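Local coordinates for protein putative mandelate racemase (PDB 3OZY) that is of unknown function but, as a magnesium-binding member of the enolase superfamily that binds m-xylarate, probably acts on sugar diacids or similar carboxylates, at residues P16-E19 with R20-V23; K180-A183 with N184-M188; L212-L215 with R216-E220. One frame throughout, in Å; residues are numbered along the deposited sequence.

Contact 1 (P16-E19 with R20-V23); sequences PIPE and RMRV
With CG beside its own backbone N (chi1 -64°) and the chain extended as far as NE, R22 is laid back along E19. E19 meets it with CG swung away from its backbone N (chi1 -161°) and a bend at chi2, so E19 CG comes over one face of the R22 guanidinium, displaced toward the rim. The two charges never touch: E19 OE2 stays 4.5 Å from R22 NH2 and well out of the guanidinium plane, so only a general attraction is at work. Water 2 makes the connection instead, accepting from R22 NH2 at 3.0 Å and donating to E19 OE2. A second water, water 1, sits in plane at the guanidinium edge; it accepts from R22 NE at 2.7 Å and can reach back to I17 O. Together the waters probably help to hold the orientation of the planar group.

The backbone makes a short 3-10 turn. M21 N binds P18 O at 2.8 Å and R22 N binds E19 O at 3.3 Å, both of them i to i+3 bonds, the spacing that makes the turn 3-10. It lies in the loop between strands 5-16 and 24-25 of the N-terminal domain. In the enolase superfamily that domain caps the barrel, and here P18 touches H334 while V23 touches Y147, consistent with a loop that closes over the mouth of the barrel.

The buried side chain is I17. Its CG2 packs beneath the turn, 3.7 Å from M21 C, while I17 itself rests on K30 and R33. On the outside, R20 comes back obliquely to P18, with R20 NH2 3.6 Å from P18 CB.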
ATOM      1  N   PRO A  16     -13.841   3.277  24.198  1.00  8.85           N
ATOM      2  CA  PRO A  16     -15.101   2.621  23.837  1.00  8.88           C
ATOM      3  C   PRO A  16     -16.116   3.572  23.206  1.00  7.19           C
ATOM      4  O   PRO A  16     -15.969   4.793  23.276  1.00  8.25           O
ATOM      5  CB  PRO A  16     -15.614   2.098  25.183  1.00 10.26           C
ATOM      6  CG  PRO A  16     -15.040   3.034  26.194  1.00 10.13           C
ATOM      7  CD  PRO A  16     -13.695   3.466  25.653  1.00 10.84           C
ATOM      8  N   ILE A  17     -17.131   2.993  22.585  1.00  7.58           N
ATOM      9  CA  ILE A  17     -18.238   3.746  22.009  1.00  8.27           C
ATOM     10  C   ILE A  17     -19.527   3.116  22.526  1.00  8.51           C
ATOM     11  O   ILE A  17     -19.720   1.920  22.367  1.00  9.32           O
ATOM     12  CB  ILE A  17     -18.258   3.669  20.456  1.00  8.18           C
ATOM     13  CG1 ILE A  17     -16.921   4.115  19.841  1.00  8.77           C
ATOM     14  CG2 ILE A  17     -19.405   4.523  19.910  1.00  9.08           C
ATOM     15  CD1 ILE A  17     -16.837   3.862  18.313  1.00  8.33           C
ATOM     16  N   PRO A  18     -20.412   3.912  23.154  1.00  8.48           N
ATOM     17  CA  PRO A  18     -21.697   3.326  23.558  1.00  9.44           C
ATOM     18  C   PRO A  18     -22.384   2.702  22.351  1.00  9.91           C
ATOM     19  O   PRO A  18     -22.336   3.281  21.264  1.00  8.58           O
ATOM     20  CB  PRO A  18     -22.481   4.538  24.074  1.00 10.56           C
ATOM     21  CG  PRO A  18     -21.422   5.474  24.567  1.00 10.24           C
ATOM     22  CD  PRO A  18     -20.290   5.320  23.571  1.00  9.75           C
ATOM     23  N   GLU A  19     -22.996   1.537  22.534  1.00  8.57           N
ATOM     24  CA  GLU A  19     -23.589   0.790  21.436  1.00  9.78           C
ATOM     25  C   GLU A  19     -24.464   1.662  20.538  1.00  9.51           C
ATOM     26  O   GLU A  19     -24.368   1.582  19.308  1.00  9.99           O
ATOM     27  CB  GLU A  19     -24.395  -0.396  21.981  1.00 11.59           C
ATOM     28  CG  GLU A  19     -24.676  -1.498  20.972  1.00 13.90           C
ATOM     29  CD  GLU A  19     -25.983  -1.320  20.220  1.00 16.44           C
ATOM     30  OE1 GLU A  19     -26.840  -0.510  20.640  1.00 15.03           O
ATOM     31  OE2 GLU A  19     -26.161  -2.019  19.199  1.00 19.27           O
ATOM     32  N   ARG A  20     -25.313   2.495  21.138  1.00  8.84           N
ATOM     33  CA  ARG A  20     -26.239   3.309  20.356  1.00  8.96           C
ATOM     34  C   ARG A  20     -25.541   4.402  19.551  1.00  8.11           C
ATOM     35  O   ARG A  20     -26.104   4.919  18.579  1.00  9.51           O
ATOM     36  CB  ARG A  20     -27.276   3.950  21.278  1.00  9.43           C
ATOM     37  CG  ARG A  20     -26.716   5.064  22.133  1.00  9.14           C
ATOM     38  CD  ARG A  20     -27.680   5.438  23.250  1.00  9.70           C
ATOM     39  NE  ARG A  20     -27.111   6.475  24.093  1.00 10.68           N
ATOM     40  CZ  ARG A  20     -26.243   6.239  25.068  1.00  9.83           C
ATOM     41  NH1 ARG A  20     -25.768   7.246  25.787  1.00 14.14           N
ATOM     42  NH2 ARG A  20     -25.852   4.995  25.324  1.00 10.83           N
ATOM     43  N   MET A  21     -24.333   4.769  19.974  0.80  8.53           N
ATOM     44  CA  MET A  21     -23.573   5.853  19.345  0.80  8.80           C
ATOM     45  C   MET A  21     -22.639   5.354  18.241  0.80  8.95           C
ATOM     46  O   MET A  21     -21.931   6.152  17.610  0.80  8.41           O
ATOM     47  CB  MET A  21     -22.760   6.632  20.390  0.80  9.95           C
ATOM     48  CG  MET A  21     -23.594   7.349  21.442  0.80  9.98           C
ATOM     49  SD  MET A  21     -24.741   8.541  20.734  0.80 11.33           S
ATOM     50  CE  MET A  21     -23.608   9.706  19.970  0.80 14.77           C
ATOM     51  N   ARG A  22     -22.619   4.045  18.012  1.00  8.34           N
ATOM     52  CA  ARG A  22     -21.868   3.496  16.893  1.00  8.28           C
ATOM     53  C   ARG A  22     -22.513   4.022  15.630  1.00  9.50           C
ATOM     54  O   ARG A  22     -23.745   4.117  15.538  1.00 11.77           O
ATOM     55  CB  ARG A  22     -21.946   1.978  16.873  1.00  9.33           C
ATOM     56  CG  ARG A  22     -21.317   1.290  18.042  1.00 10.07           C
ATOM     57  CD  ARG A  22     -21.714  -0.163  17.980  1.00 14.81           C
ATOM     58  NE  ARG A  22     -20.897  -0.976  18.858  1.00 13.20           N
ATOM     59  CZ  ARG A  22     -20.974  -2.299  18.916  1.00 13.55           C
ATOM     60  NH1 ARG A  22     -20.170  -2.959  19.737  1.00 12.28           N
ATOM     61  NH2 ARG A  22     -21.852  -2.950  18.154  1.00 13.71           N
ATOM     62  N   VAL A  23     -21.689   4.370  14.647  1.00  8.90           N
ATOM     63  CA  VAL A  23     -22.211   4.775  13.348  1.00  8.98           C
ATOM     64  C   VAL A  23     -21.605   3.904  12.255  1.00  7.55           C
ATOM     65  O   VAL A  23     -20.530   3.318  12.445  1.00  8.63           O
ATOM     66  CB  VAL A  23     -21.961   6.274  13.052  1.00  8.31           C
ATOM     67  CG1 VAL A  23     -22.778   7.162  14.003  1.00  8.96           C
ATOM     68  CG2 VAL A  23     -20.473   6.611  13.111  1.00  8.21           C
TER
HETATM   69  O   HOH W   1     -19.039  -0.025  20.546  1.00 14.20           O
HETATM   70  O   HOH W   2     -24.453  -1.947  16.969  1.00 16.95           O

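Contact 2 (K180-A183 with N184-M188); sequences KDAA and NLRAM
K180 offers its carbonyl to N184: N184 N binds K180 O at 2.9 Å, the first of four ordinary i to i+4 bonds along helix 178-192. Because N184 carries CG beside its own backbone N (chi1 -70°), its amide leans back over that carbonyl, with N184 CG 3.2 Å from K180 O.

D181 O takes L185 N, but the carboxylate does more. D181 OD1 accepts from water 3 at 2.8 Å, and N184 ND2 reaches the same water at 3.2 Å, so the two side chains are joined round one face of the helix. D181 OD2 is held by the backbone N of G175, in the loop after strand 169-173.

At A182 the carbonyl receives R186 N at 2.9 Å, and the methyl lies under one face of the R186 guanidinium, A182 CB being 3.7 Å from R186 NH2. The R186 chain slants outward to NE, and the turn at chi4 (99°) then brings that face over A182.

A183 O accepts A187 N, and both alanines lean on P152 of helix 152-164. The helix belongs to the beta-alpha-beta unit 169-173, 178-192, 197-201 of the barrel. With both oxygens of D181 bonded near the start of a helix, its negative charge is probably stabilised there, and the carboxylate pins the first turn to the preceding loop.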
ATOM      1  N   LYS A 180     -32.675   6.612  -0.607  1.00 12.81           N
ATOM      2  CA  LYS A 180     -32.772   7.181   0.730  1.00 13.80           C
ATOM      3  C   LYS A 180     -31.783   8.325   0.901  1.00  9.93           C
ATOM      4  O   LYS A 180     -32.095   9.339   1.519  1.00 11.06           O
ATOM      5  CB  LYS A 180     -32.522   6.110   1.790  1.00 14.26           C
ATOM      6  CG  LYS A 180     -33.565   5.009   1.807  1.00 18.29           C
ATOM      7  CD  LYS A 180     -33.278   4.009   2.918  1.00 22.75           C
ATOM      8  CE  LYS A 180     -34.405   3.000   3.064  1.00 39.69           C
ATOM      9  NZ  LYS A 180     -34.147   2.062   4.192  1.00 43.37           N
ATOM     10  N   ASP A 181     -30.584   8.153   0.350  1.00 11.47           N
ATOM     11  CA  ASP A 181     -29.568   9.204   0.400  1.00 10.40           C
ATOM     12  C   ASP A 181     -30.117  10.476  -0.229  1.00  9.76           C
ATOM     13  O   ASP A 181     -29.956  11.573   0.315  1.00 10.61           O
ATOM     14  CB  ASP A 181     -28.305   8.781  -0.358  1.00 11.00           C
ATOM     15  CG  ASP A 181     -27.610   7.583   0.264  1.00 11.54           C
ATOM     16  OD1 ASP A 181     -27.656   7.414   1.506  1.00 10.97           O
ATOM     17  OD2 ASP A 181     -26.985   6.806  -0.490  1.00 11.88           O
ATOM     18  N   ALA A 182     -30.766  10.328  -1.384  1.00 10.36           N
ATOM     19  CA  ALA A 182     -31.342  11.477  -2.072  1.00 12.46           C
ATOM     20  C   ALA A 182     -32.424  12.141  -1.237  1.00 12.09           C
ATOM     21  O   ALA A 182     -32.493  13.363  -1.147  1.00 11.58           O
ATOM     22  CB  ALA A 182     -31.901  11.071  -3.439  1.00 12.48           C
ATOM     23  N   ALA A 183     -33.277  11.330  -0.621  1.00 10.86           N
ATOM     24  CA  ALA A 183     -34.352  11.886   0.191  1.00 12.95           C
ATOM     25  C   ALA A 183     -33.778  12.633   1.393  1.00  9.05           C
ATOM     26  O   ALA A 183     -34.265  13.697   1.762  1.00 10.79           O
ATOM     27  CB  ALA A 183     -35.310  10.790   0.637  1.00 13.32           C
ATOM     28  N   ASN A 184     -32.724  12.079   1.991  1.00  9.34           N
ATOM     29  CA  ASN A 184     -32.057  12.733   3.111  1.00 10.42           C
ATOM     30  C   ASN A 184     -31.501  14.093   2.704  1.00 10.89           C
ATOM     31  O   ASN A 184     -31.691  15.096   3.390  1.00 11.82           O
ATOM     32  CB  ASN A 184     -30.928  11.858   3.654  1.00 11.56           C
ATOM     33  CG  ASN A 184     -31.435  10.632   4.365  1.00 11.63           C
ATOM     34  OD1 ASN A 184     -32.639  10.447   4.538  1.00 12.37           O
ATOM     35  ND2 ASN A 184     -30.506   9.783   4.804  1.00 14.52           N
ATOM     36  N   LEU A 185     -30.799  14.123   1.575  0.57 11.50           N
ATOM     37  CA  LEU A 185     -30.214  15.369   1.081  0.57 11.21           C
ATOM     38  C   LEU A 185     -31.266  16.421   0.780  0.57 11.71           C
ATOM     39  O   LEU A 185     -31.099  17.594   1.112  0.57 12.35           O
ATOM     40  CB  LEU A 185     -29.392  15.118  -0.180  0.57 12.21           C
ATOM     41  CG  LEU A 185     -28.005  14.530   0.021  0.57 11.26           C
ATOM     42  CD1 LEU A 185     -27.449  14.124  -1.326  0.57 11.74           C
ATOM     43  CD2 LEU A 185     -27.086  15.531   0.713  0.57  9.81           C
ATOM     44  N   ARG A 186     -32.351  16.006   0.137  1.00 11.11           N
ATOM     45  CA  ARG A 186     -33.409  16.951  -0.180  1.00 12.92           C
ATOM     46  C   ARG A 186     -33.999  17.546   1.104  1.00 11.78           C
ATOM     47  O   ARG A 186     -34.236  18.743   1.182  1.00 12.95           O
ATOM     48  CB  ARG A 186     -34.496  16.317  -1.056  1.00 13.69           C
ATOM     49  CG  ARG A 186     -34.014  15.973  -2.463  1.00 18.81           C
ATOM     50  CD  ARG A 186     -35.169  15.574  -3.362  1.00 22.36           C
ATOM     51  NE  ARG A 186     -34.734  14.763  -4.496  1.00 30.10           N
ATOM     52  CZ  ARG A 186     -34.822  13.434  -4.531  1.00 24.50           C
ATOM     53  NH1 ARG A 186     -35.326  12.774  -3.493  1.00 26.27           N
ATOM     54  NH2 ARG A 186     -34.406  12.766  -5.594  1.00 30.49           N
ATOM     55  N   ALA A 187     -34.212  16.710   2.118  1.00 10.79           N
ATOM     56  CA  ALA A 187     -34.772  17.194   3.378  1.00 11.82           C
ATOM     57  C   ALA A 187     -33.787  18.118   4.090  1.00 10.63           C
ATOM     58  O   ALA A 187     -34.169  19.141   4.654  1.00 11.94           O
ATOM     59  CB  ALA A 187     -35.152  16.023   4.275  1.00 13.15           C
ATOM     60  N   MET A 188     -32.510  17.740   4.070  1.00 10.40           N
ATOM     61  CA  MET A 188     -31.463  18.556   4.675  1.00  9.25           C
ATOM     62  C   MET A 188     -31.388  19.954   4.067  1.00  9.58           C
ATOM     63  O   MET A 188     -31.365  20.948   4.782  1.00 10.57           O
ATOM     64  CB  MET A 188     -30.107  17.852   4.573  1.00  9.64           C
ATOM     65  CG  MET A 188     -29.984  16.650   5.508  1.00 10.60           C
ATOM     66  SD  MET A 188     -28.658  15.530   5.014  1.00 10.66           S
ATOM     67  CE  MET A 188     -27.231  16.551   5.335  1.00 14.31           C
TER
HETATM   68  O   HOH W   3     -27.607   8.993   3.808  1.00 11.20           O

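Contact 3 (L212-L215 with R216-E220)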
ATOM      1  N   LEU A 212     -22.988   8.609 -11.276  1.00  6.05           N
ATOM      2  CA  LEU A 212     -23.508   9.616 -12.196  1.00  6.38           C
ATOM      3  C   LEU A 212     -24.942  10.003 -11.844  1.00  6.13           C
ATOM      4  O   LEU A 212     -25.303  11.181 -11.883  1.00  6.93           O
ATOM      5  CB  LEU A 212     -23.427   9.115 -13.640  1.00  6.87           C
ATOM      6  CG  LEU A 212     -22.031   9.137 -14.270  1.00  7.08           C
ATOM      7  CD1 LEU A 212     -21.971   8.187 -15.465  1.00  7.71           C
ATOM      8  CD2 LEU A 212     -21.639  10.556 -14.669  1.00  8.05           C
ATOM      9  N   ALA A 213     -25.762   9.018 -11.492  1.00  6.50           N
ATOM     10  CA  ALA A 213     -27.141   9.306 -11.104  1.00  6.79           C
ATOM     11  C   ALA A 213     -27.141  10.142  -9.827  1.00  7.48           C
ATOM     12  O   ALA A 213     -27.897  11.115  -9.712  1.00  7.56           O
ATOM     13  CB  ALA A 213     -27.915   8.015 -10.903  1.00  7.70           C
ATOM     14  N   MET A 214     -26.296   9.781  -8.872  0.74  6.52           N
ATOM     15  CA  MET A 214     -26.282  10.543  -7.634  0.74  7.59           C
ATOM     16  C   MET A 214     -25.763  11.961  -7.859  0.74  7.22           C
ATOM     17  O   MET A 214     -26.305  12.915  -7.293  0.74  7.96           O
ATOM     18  CB  MET A 214     -25.470   9.836  -6.555  0.74  8.31           C
ATOM     19  CG  MET A 214     -25.555  10.561  -5.233  0.74  9.98           C
ATOM     20  SD  MET A 214     -24.820   9.665  -3.860  0.74  9.27           S
ATOM     21  CE  MET A 214     -26.002   8.342  -3.630  0.74 11.72           C
ATOM     22  N   LEU A 215     -24.731  12.111  -8.688  1.00  6.82           N
ATOM     23  CA  LEU A 215     -24.178  13.441  -8.968  1.00  6.17           C
ATOM     24  C   LEU A 215     -25.266  14.422  -9.431  1.00  7.44           C
ATOM     25  O   LEU A 215     -25.256  15.607  -9.066  1.00  6.74           O
ATOM     26  CB  LEU A 215     -23.049  13.348 -10.002  1.00  6.33           C
ATOM     27  CG  LEU A 215     -22.399  14.664 -10.422  1.00  6.31           C
ATOM     28  CD1 LEU A 215     -21.784  15.406  -9.224  1.00  8.59           C
ATOM     29  CD2 LEU A 215     -21.337  14.392 -11.489  1.00  7.57           C
ATOM     30  N   ARG A 216     -26.221  13.943 -10.222  1.00  6.68           N
ATOM     31  CA  ARG A 216     -27.330  14.801 -10.654  1.00  7.16           C
ATOM     32  C   ARG A 216     -28.103  15.354  -9.458  1.00  7.48           C
ATOM     33  O   ARG A 216     -28.482  16.527  -9.430  1.00  9.11           O
ATOM     34  CB  ARG A 216     -28.282  14.032 -11.575  1.00  6.97           C
ATOM     35  CG  ARG A 216     -27.702  13.753 -12.952  1.00  7.55           C
ATOM     36  CD  ARG A 216     -28.553  12.744 -13.693  1.00  8.39           C
ATOM     37  NE  ARG A 216     -28.113  12.596 -15.073  1.00  9.25           N
ATOM     38  CZ  ARG A 216     -28.685  11.776 -15.947  1.00  8.85           C
ATOM     39  NH1 ARG A 216     -29.700  11.003 -15.582  1.00  8.00           N
ATOM     40  NH2 ARG A 216     -28.227  11.712 -17.186  1.00 10.05           N
ATOM     41  N   ILE A 217     -28.353  14.483  -8.480  0.50  7.36           N
ATOM     42  CA  ILE A 217     -29.023  14.852  -7.234  0.50  7.94           C
ATOM     43  C   ILE A 217     -28.191  15.872  -6.468  0.50  7.55           C
ATOM     44  O   ILE A 217     -28.702  16.897  -6.006  0.50  7.15           O
ATOM     45  CB  ILE A 217     -29.233  13.620  -6.323  0.50  7.96           C
ATOM     46  CG1 ILE A 217     -30.079  12.558  -7.037  0.50 10.25           C
ATOM     47  CG2 ILE A 217     -29.861  14.032  -4.987  0.50  8.43           C
ATOM     48  CD1 ILE A 217     -31.464  13.033  -7.408  0.50 10.81           C
ATOM     49  N   LEU A 218     -26.898  15.587  -6.331  1.00  7.30           N
ATOM     50  CA  LEU A 218     -25.997  16.466  -5.577  1.00  6.01           C
ATOM     51  C   LEU A 218     -25.970  17.855  -6.204  1.00  7.17           C
ATOM     52  O   LEU A 218     -25.917  18.875  -5.513  1.00  6.91           O
ATOM     53  CB  LEU A 218     -24.575  15.902  -5.512  1.00  6.77           C
ATOM     54  CG  LEU A 218     -24.446  14.440  -5.078  1.00  9.62           C
ATOM     55  CD1 LEU A 218     -22.963  14.119  -4.880  1.00  8.94           C
ATOM     56  CD2 LEU A 218     -25.243  14.116  -3.829  1.00 11.64           C
ATOM     57  N   ASP A 219     -26.003  17.893  -7.529  1.00  6.91           N
ATOM     58  CA  ASP A 219     -26.018  19.153  -8.264  1.00  7.09           C
ATOM     59  C   ASP A 219     -27.313  19.920  -7.945  1.00  7.16           C
ATOM     60  O   ASP A 219     -27.279  21.091  -7.576  1.00  7.97           O
ATOM     61  CB  ASP A 219     -25.881  18.813  -9.756  1.00  7.01           C
ATOM     62  CG  ASP A 219     -25.659  20.021 -10.642  1.00  9.78           C
ATOM     63  OD1 ASP A 219     -25.589  21.160 -10.150  1.00 10.99           O
ATOM     64  OD2 ASP A 219     -25.555  19.803 -11.865  1.00 10.71           O
ATOM     65  N   GLU A 220     -28.441  19.235  -8.045  1.00  7.90           N
ATOM     66  CA  GLU A 220     -29.732  19.821  -7.712  1.00  9.32           C
ATOM     67  C   GLU A 220     -29.735  20.419  -6.302  1.00  9.44           C
ATOM     68  O   GLU A 220     -30.286  21.510  -6.079  1.00 11.06           O
ATOM     69  CB  GLU A 220     -30.807  18.738  -7.828  1.00 10.38           C
ATOM     70  CG  GLU A 220     -32.199  19.129  -7.353  1.00 18.13           C
ATOM     71  CD  GLU A 220     -33.099  17.912  -7.176  1.00 33.22           C
ATOM     72  OE1 GLU A 220     -32.978  16.957  -7.975  1.00 31.49           O
ATOM     73  OE2 GLU A 220     -33.922  17.903  -6.235  1.00 39.24           O
TER
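M214 and L218 meet one turn apart on helix 208-220, the helix of a beta-alpha-beta unit of the barrel. The strands it links, 197-201 and 225-227, carry the magnesium ligands D201 and E227.

The apolar contact is theirs. M214, deposited in two conformers, sends CG away from its backbone N (chi1 -175°) in the one described here, and L218 turns CG back beside its own N (chi1 -50°). In that conformer the chains pass at a slant, with M214 CG 3.8 Å from L218 CD2. Both side chains continue inward onto F226 of strand 225-227, and L218 also packs on L185 of the neighbouring helix.

Among the backbone bonds, two are regular: L218 N to M214 O and D219 N to L215 O, each 2.9 Å. The bonding of R216 N is long and weak, divided between two carbonyls, L212 O at 3.4 Å and A213 O at 3.3 Å.

The remaining touches set aliphatic carbons against carbonyl oxygens of the preceding turn. R216 is extended from CG to NE and its CG runs past L212 O. D219 CB lies 3.3 Å from L215 O, while its side chain reaches T246 and P247. On the inward side, L218 CG sits 3.3 Å from M214 O.

Contacts 2 and 3 lie on successive helices of the barrel domain, their centres about 12 Å apart, and they pack on each other: L185 lies against L218, and R186 rests on I217. Both are partly buried, with regular helical bonds and exposed arginines on the outer side, but contact 2 adds a buried charge, the water-bridged carboxylate of D181, where contact 3 adds a methionine-leucine pair. Contact 1 stands apart, in the N-terminal domain and about 24 Å between centres from contact 2. It is a surface turn whose opposite charges are bridged by water rather than in direct contact, with a single buried isoleucine beneath.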